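Local coordinates for protein TqaA (Penicillium aethiopicum, PDB 5EGF) that is a fungal nonribosomal peptide synthetase whose C-terminal condensation-like domain, the part crystallised here, probably releases the finished peptide by macrocyclization, at residues D50-T55 / Q111-N116. The protein carries 2 engineered substitutions. Numbering follows the deposited sequence.
Sequences DLLPAT and QLVLAN. With EDO (1,2-ethanediol), chain Z.
Q111 carries its CG beside its own backbone N, opposite the carbonyl carbon (chi1 -79°), and from there the extended chain runs out until the amide passes L52 and reaches P53. The setting is an antiparallel strand pair of the condensation domain: 50-53 is an edge strand and 111-115 the middle one of a small three-stranded sheet, their directions 160° apart. Q111 and L52 form a hydrogen-bonded pair, joined by two backbone bonds: Q111 N donates to L52 O at 2.6 Å and L52 N to Q111 O at 3.0 Å. Beyond it, Q111 NE2 lies 2.8 Å from P53 O in a weak, bent hydrogen bond, adding a side-chain link to the residue after L52. The other half of the amide, OE1, accepts from O1 of an ethanediol, probably from the crystallisation liquor, and from Q58 NE2. A leucine in place of Q111 would keep the strand bonds but would probably leave P53 O and Q58 NE2 without their side-chain amide partner. V113 lies on the same face of the sheet as Q111, and its CG2, set beside the backbone N, meets two residues of the opposite strand: D50 CB at 3.5 Å and L52 CD1 at 3.8 Å. The L212 side of helix 208-217 covers L52 and Q111 there. On the reverse face L51 and L112 lie side by side, with L51 CD1 4.1 Å from L112 CG. The D50 carboxylate turns away from V113; its OD1 takes the backbone N of L51 as well as Y213 OH and F21 N, so three donors hold one buried oxygen. The backbone of D50 still faces V113: V113 N donates a hydrogen bond to D50 O at 3.0 Å.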
loop_
_atom_site.group_PDB
_atom_site.type_symbol
_atom_site.label_atom_id
_atom_site.label_comp_id
_atom_site.label_asym_id
_atom_site.label_seq_id
_atom_site.Cartn_x
_atom_site.Cartn_y
_atom_site.Cartn_z
ATOM N N ASP C 50 7.830 26.517 -45.761
ATOM C CA ASP C 50 7.353 25.248 -46.309
ATOM C C ASP C 50 6.328 24.669 -45.357
ATOM O O ASP C 50 6.182 25.142 -44.224
ATOM C CB ASP C 50 8.493 24.266 -46.535
ATOM C CG ASP C 50 8.282 23.413 -47.761
ATOM O OD1 ASP C 50 7.110 23.135 -48.109
ATOM O OD2 ASP C 50 9.296 23.026 -48.381
ATOM N N LEU C 51 5.590 23.673 -45.826
ATOM C CA LEU C 51 4.618 22.996 -44.979
ATOM C C LEU C 51 4.390 21.587 -45.502
ATOM O O LEU C 51 3.779 21.405 -46.585
ATOM C CB LEU C 51 3.297 23.763 -44.890
ATOM C CG LEU C 51 2.309 23.178 -43.867
ATOM C CD1 LEU C 51 1.296 24.206 -43.428
ATOM C CD2 LEU C 51 1.603 21.963 -44.439
ATOM N N LEU C 52 4.899 20.610 -44.737
ATOM C CA LEU C 52 4.927 19.215 -45.161
ATOM C C LEU C 52 4.360 18.311 -44.091
ATOM O O LEU C 52 4.138 18.749 -42.963
ATOM C CB LEU C 52 6.357 18.761 -45.447
ATOM C CG LEU C 52 7.253 19.633 -46.298
ATOM C CD1 LEU C 52 7.859 20.738 -45.444
ATOM C CD2 LEU C 52 8.323 18.753 -46.900
ATOM N N PRO C 53 4.135 17.032 -44.441
ATOM C CA PRO C 53 3.805 16.042 -43.413
ATOM C C PRO C 53 5.036 15.681 -42.583
ATOM O O PRO C 53 6.159 15.647 -43.104
ATOM C CB PRO C 53 3.357 14.822 -44.236
ATOM C CG PRO C 53 2.980 15.372 -45.588
ATOM C CD PRO C 53 3.969 16.486 -45.804
ATOM N N ALA C 54 4.822 15.438 -41.291
ATOM C CA ALA C 54 5.823 14.780 -40.457
ATOM C C ALA C 54 5.781 13.289 -40.830
ATOM O O ALA C 54 4.710 12.751 -41.150
ATOM C CB ALA C 54 5.490 14.963 -39.000
ATOM N N THR C 55 6.931 12.624 -40.809
ATOM C CA THR C 55 6.972 11.221 -41.147
ATOM C C THR C 55 6.308 10.391 -40.060
ATOM O O THR C 55 5.888 10.916 -39.006
ATOM C CB THR C 55 8.417 10.720 -41.366
ATOM O OG1 THR C 55 9.172 10.881 -40.153
ATOM C CG2 THR C 55 9.087 11.472 -42.531
ATOM N N GLN C 111 4.856 19.507 -40.530
ATOM C CA GLN C 111 5.999 20.344 -40.237
ATOM C C GLN C 111 5.767 21.721 -40.826
ATOM O O GLN C 111 5.597 21.859 -42.047
ATOM C CB GLN C 111 7.247 19.752 -40.893
ATOM C CG GLN C 111 7.869 18.593 -40.144
ATOM C CD GLN C 111 8.846 17.787 -40.997
ATOM O OE1 GLN C 111 10.056 17.843 -40.784
ATOM N NE2 GLN C 111 8.320 17.010 -41.945
ATOM N N LEU C 112 5.750 22.746 -39.981
ATOM C CA LEU C 112 5.772 24.109 -40.500
ATOM C C LEU C 112 7.217 24.589 -40.490
ATOM O O LEU C 112 7.823 24.740 -39.434
ATOM C CB LEU C 112 4.890 25.042 -39.680
ATOM C CG LEU C 112 3.387 24.978 -39.935
ATOM C CD1 LEU C 112 2.794 23.647 -39.476
ATOM C CD2 LEU C 112 2.735 26.130 -39.208
ATOM N N VAL C 113 7.795 24.783 -41.665
ATOM C CA VAL C 113 9.148 25.310 -41.729
ATOM C C VAL C 113 9.089 26.833 -41.675
ATOM O O VAL C 113 8.377 27.469 -42.456
ATOM C CB VAL C 113 9.853 24.872 -43.005
ATOM C CG1 VAL C 113 11.365 25.032 -42.854
ATOM C CG2 VAL C 113 9.504 23.432 -43.301
ATOM N N LEU C 114 9.834 27.419 -40.745
ATOM C CA LEU C 114 9.784 28.860 -40.538
ATOM C C LEU C 114 10.973 29.597 -41.152
ATOM O O LEU C 114 12.068 29.045 -41.297
ATOM C CB LEU C 114 9.694 29.164 -39.041
ATOM C CG LEU C 114 8.300 29.512 -38.532
ATOM C CD1 LEU C 114 7.221 28.757 -39.294
ATOM C CD2 LEU C 114 8.207 29.257 -37.022
ATOM N N ALA C 115 10.748 30.852 -41.518
ATOM C CA ALA C 115 11.833 31.719 -41.976
ATOM C C ALA C 115 11.698 33.055 -41.255
ATOM O O ALA C 115 10.695 33.286 -40.561
ATOM C CB ALA C 115 11.780 31.904 -43.503
ATOM N N ASN C 116 12.689 33.932 -41.417
ATOM C CA ASN C 116 12.678 35.219 -40.723
ATOM C C ASN C 116 12.420 34.979 -39.260
ATOM O O ASN C 116 11.533 35.594 -38.642
ATOM C CB ASN C 116 11.617 36.150 -41.301
ATOM C CG ASN C 116 12.036 36.723 -42.625
ATOM O OD1 ASN C 116 12.939 37.569 -42.691
ATOM N ND2 ASN C 116 11.408 36.252 -43.700
HETATM C C1 EDO Z . 11.809 20.038 -42.169
HETATM O O1 EDO Z . 10.837 20.565 -41.256
HETATM C C2 EDO Z . 12.925 21.053 -42.395
HETATM O O2 EDO Z . 14.001 20.458 -43.134
#